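Local atomic coordinates of thioredoxin-like protein (Parabacteroides distasonis, PDB entry 4FO5), a protein that is of unknown function but has a thioredoxin-like fold, and probably lacks the dithiol redox activity of classical thioredoxins. Residues S26-Y34 and I120-A128. Residues are numbered along the deposited sequence; the frame is centred on the assembly and turned at random.
Sequences SFHNQLGRY and INDEGVIIA
Asn29 meets Asp122 through both backbone and side chain. Its N donates to Asp122 O (3.0 Å, N-H...O angle 156°), and the same carbonyl takes a CA-H...O contact from His28 CA. A chi1 of 63° turns the Asn29 amide back over its own loop, and the side chains of Asn29 and Asp122 run nearly perpendicular. Traced outward from CB, CG and OD1 lie against Asp122 CB, while ND2 sits 3.6 Å from Asp122 CA. OD1 closes an Asx turn with Leu31 N and also accepts from Arg33 N, both in the carbonyl plane and on lone pairs; ND2 donates to Phe27 O and, at a nearly straight 175°, to Arg33 O. Four bonds thus fix the amide's rotation, and an alanine here would probably leave Phe27 O and Arg33 O without this donor and let the 29-33 loop slacken against Asp122. A water bridges Asn29 O, Gly32 N and Asp122 OD2, adding a solvent link across the contact.

Asp122 belongs to a type I beta turn, residues 121-124, in which Asn121 OD1 receives Glu123 N and Val125 N, one from above and one from below its amide. Asn121 CA lies over one face of the Tyr34 ring, 4.1 Å from its centroid, while Ile127 CD1 touches Tyr34 CE2 (3.4 Å). On the buried side, Ile120 CD1 stands over the centre of the Phe27 ring at 3.6 Å, a CH-pi contact nearly along the ring normal. Phe27 and Ile120 both also touch Leu37 of strand 34-40; the contact therefore packs the loop entering this central strand of the thioredoxin-like sheet against the hairpin turn that joins its antiparallel neighbour 117-120 to strand 126-129 at the sheet's edge.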
loop_
_atom_site.group_PDB
_atom_site.type_symbol
_atom_site.label_atom_id
_atom_site.label_comp_id
_atom_site.label_asym_id
_atom_site.label_seq_id
_atom_site.Cartn_x
_atom_site.Cartn_y
_atom_site.Cartn_z
ATOM N N SER A 26 3.404 11.151 5.760
ATOM C CA SER A 26 2.593 11.616 4.624
ATOM C C SER A 26 3.008 11.031 3.231
ATOM O O SER A 26 4.102 10.482 3.058
ATOM C CB SER A 26 2.623 13.139 4.553
ATOM O OG SER A 26 3.952 13.615 4.424
ATOM N N PHE A 27 2.100 11.140 2.246
ATOM C CA PHE A 27 2.415 10.713 0.878
ATOM C C PHE A 27 3.187 11.848 0.232
ATOM O O PHE A 27 4.205 11.614 -0.421
ATOM C CB PHE A 27 1.152 10.338 0.063
ATOM C CG PHE A 27 0.330 9.179 0.589
ATOM C CD1 PHE A 27 0.932 7.964 0.912
ATOM C CD2 PHE A 27 -1.053 9.292 0.724
ATOM C CE1 PHE A 27 0.170 6.888 1.384
ATOM C CE2 PHE A 27 -1.810 8.231 1.223
ATOM C CZ PHE A 27 -1.194 7.029 1.530
ATOM N N HIS A 28 2.755 13.090 0.506
ATOM C CA HIS A 28 3.413 14.276 -0.023
ATOM C C HIS A 28 4.798 14.440 0.611
ATOM O O HIS A 28 4.984 14.182 1.803
ATOM C CB HIS A 28 2.543 15.542 0.130
ATOM C CG HIS A 28 2.452 16.106 1.518
ATOM N ND1 HIS A 28 1.297 15.971 2.279
ATOM C CD2 HIS A 28 3.337 16.876 2.205
ATOM C CE1 HIS A 28 1.531 16.632 3.407
ATOM N NE2 HIS A 28 2.752 17.176 3.414
ATOM N N ASN A 29 5.776 14.815 -0.213
ATOM C CA ASN A 29 7.163 15.009 0.200
ATOM C C ASN A 29 7.861 15.895 -0.815
ATOM O O ASN A 29 7.340 16.096 -1.914
ATOM C CB ASN A 29 7.880 13.644 0.362
ATOM C CG ASN A 29 7.994 12.836 -0.912
ATOM O OD1 ASN A 29 8.959 12.959 -1.675
ATOM N ND2 ASN A 29 7.024 11.980 -1.160
ATOM N N GLN A 30 9.018 16.454 -0.437
ATOM C CA GLN A 30 9.820 17.336 -1.286
ATOM C C GLN A 30 11.068 16.608 -1.817
ATOM O O GLN A 30 12.065 17.259 -2.149
ATOM C CB GLN A 30 10.216 18.618 -0.509
ATOM C CG GLN A 30 9.104 19.672 -0.422
ATOM C CD GLN A 30 8.394 19.892 -1.742
ATOM O OE1 GLN A 30 7.188 19.634 -1.876
ATOM N NE2 GLN A 30 9.130 20.358 -2.754
ATOM N N LEU A 31 10.996 15.270 -1.937
ATOM C CA LEU A 31 12.125 14.453 -2.372
ATOM C C LEU A 31 11.850 13.630 -3.636
ATOM O O LEU A 31 12.696 12.818 -4.022
ATOM C CB LEU A 31 12.509 13.503 -1.226
ATOM C CG LEU A 31 13.152 14.160 -0.004
ATOM C CD1 LEU A 31 12.774 13.418 1.261
ATOM C CD2 LEU A 31 14.663 14.260 -0.159
ATOM N N GLY A 32 10.686 13.820 -4.255
ATOM C CA GLY A 32 10.308 13.074 -5.448
ATOM C C GLY A 32 10.037 11.601 -5.200
ATOM O O GLY A 32 9.929 10.823 -6.153
ATOM N N ARG A 33 9.905 11.210 -3.920
ATOM C CA ARG A 33 9.644 9.832 -3.501
ATOM C C ARG A 33 8.179 9.431 -3.782
ATOM O O ARG A 33 7.241 10.194 -3.504
ATOM C CB ARG A 33 9.974 9.659 -2.002
ATOM C CG ARG A 33 10.062 8.201 -1.535
ATOM C CD ARG A 33 9.895 8.059 -0.033
ATOM N NE ARG A 33 8.509 8.300 0.384
ATOM C CZ ARG A 33 8.105 9.365 1.071
ATOM N NH1 ARG A 33 8.980 10.290 1.454
ATOM N NH2 ARG A 33 6.824 9.511 1.390
ATOM N N TYR A 34 7.996 8.232 -4.345
ATOM C CA TYR A 34 6.679 7.670 -4.625
ATOM C C TYR A 34 6.299 6.709 -3.498
ATOM O O TYR A 34 7.175 6.266 -2.755
ATOM C CB TYR A 34 6.647 6.959 -6.003
ATOM C CG TYR A 34 6.604 7.869 -7.219
ATOM C CD1 TYR A 34 6.862 9.237 -7.109
ATOM C CD2 TYR A 34 6.326 7.362 -8.481
ATOM C CE1 TYR A 34 6.850 10.070 -8.230
ATOM C CE2 TYR A 34 6.339 8.179 -9.612
ATOM C CZ TYR A 34 6.598 9.532 -9.483
ATOM O OH TYR A 34 6.584 10.335 -10.600
ATOM N N ILE A 120 1.241 6.160 -5.574
ATOM C CA ILE A 120 1.007 7.553 -5.239
ATOM C C ILE A 120 2.308 8.343 -5.438
ATOM O O ILE A 120 3.353 7.948 -4.909
ATOM C CB ILE A 120 0.457 7.646 -3.768
ATOM C CG1 ILE A 120 -0.825 6.749 -3.581
ATOM C CG2 ILE A 120 0.204 9.094 -3.370
ATOM C CD1 ILE A 120 -1.280 6.468 -2.097
ATOM N N ASN A 121 2.231 9.496 -6.160
ATOM C CA ASN A 121 3.413 10.323 -6.415
ATOM C C ASN A 121 3.718 11.222 -5.191
ATOM O O ASN A 121 3.023 11.124 -4.185
ATOM C CB ASN A 121 3.272 11.131 -7.728
ATOM C CG ASN A 121 2.275 12.279 -7.737
ATOM O OD1 ASN A 121 1.693 12.671 -6.724
ATOM N ND2 ASN A 121 2.050 12.834 -8.901
ATOM N N ASP A 122 4.768 12.064 -5.273
ATOM C CA ASP A 122 5.246 12.934 -4.186
ATOM C C ASP A 122 4.255 14.077 -3.846
ATOM O O ASP A 122 4.462 14.798 -2.876
ATOM C CB ASP A 122 6.624 13.530 -4.557
ATOM C CG ASP A 122 6.654 14.377 -5.830
ATOM O OD1 ASP A 122 5.726 14.238 -6.668
ATOM O OD2 ASP A 122 7.664 15.062 -6.053
ATOM N N GLU A 123 3.191 14.228 -4.643
ATOM C CA GLU A 123 2.153 15.223 -4.427
ATOM C C GLU A 123 0.859 14.575 -3.894
ATOM O O GLU A 123 -0.164 15.251 -3.798
ATOM C CB GLU A 123 1.891 15.992 -5.722
ATOM C CG GLU A 123 3.011 16.951 -6.066
ATOM C CD GLU A 123 2.856 17.659 -7.394
ATOM O OE1 GLU A 123 1.740 17.636 -7.958
ATOM O OE2 GLU A 123 3.858 18.235 -7.875
ATOM N N GLY A 124 0.929 13.290 -3.530
ATOM C CA GLY A 124 -0.208 12.549 -2.985
ATOM C C GLY A 124 -1.295 12.204 -3.994
ATOM O O GLY A 124 -2.427 11.892 -3.613
ATOM N N VAL A 125 -0.940 12.198 -5.282
ATOM C CA VAL A 125 -1.870 11.917 -6.370
ATOM C C VAL A 125 -1.684 10.470 -6.831
ATOM O O VAL A 125 -0.548 10.034 -7.013
ATOM C CB VAL A 125 -1.683 12.940 -7.528
ATOM C CG1 VAL A 125 -2.573 12.622 -8.731
ATOM C CG2 VAL A 125 -1.942 14.370 -7.032
ATOM N N ILE A 126 -2.800 9.726 -7.011
ATOM C CA ILE A 126 -2.709 8.327 -7.501
ATOM C C ILE A 126 -2.305 8.400 -8.959
ATOM O O ILE A 126 -2.996 9.061 -9.736
ATOM C CB ILE A 126 -4.062 7.565 -7.323
ATOM C CG1 ILE A 126 -4.426 7.462 -5.826
ATOM C CG2 ILE A 126 -4.000 6.188 -8.008
ATOM C CD1 ILE A 126 -5.886 7.272 -5.515
ATOM N N ILE A 127 -1.184 7.770 -9.330
ATOM C CA ILE A 127 -0.755 7.779 -10.727
ATOM C C ILE A 127 -0.984 6.387 -11.378
ATOM O O ILE A 127 -0.909 6.274 -12.588
ATOM C CB ILE A 127 0.702 8.265 -10.889
ATOM C CG1 ILE A 127 1.665 7.453 -10.000
ATOM C CG2 ILE A 127 0.794 9.785 -10.624
ATOM C CD1 ILE A 127 3.088 7.499 -10.400
ATOM N N ALA A 128 -1.226 5.343 -10.574
ATOM C CA ALA A 128 -1.475 3.980 -11.049
ATOM C C ALA A 128 -2.217 3.178 -9.976
ATOM O O ALA A 128 -2.088 3.462 -8.793
ATOM C CB ALA A 128 -0.169 3.280 -11.424
HETATM O O HOH W 1 4.078 9.462 -2.052
HETATM O O HOH W 2 8.890 16.103 -4.143
HETATM O O HOH W 3 4.834 17.841 -2.675
HETATM O O HOH W 4 3.993 11.900 -11.208
#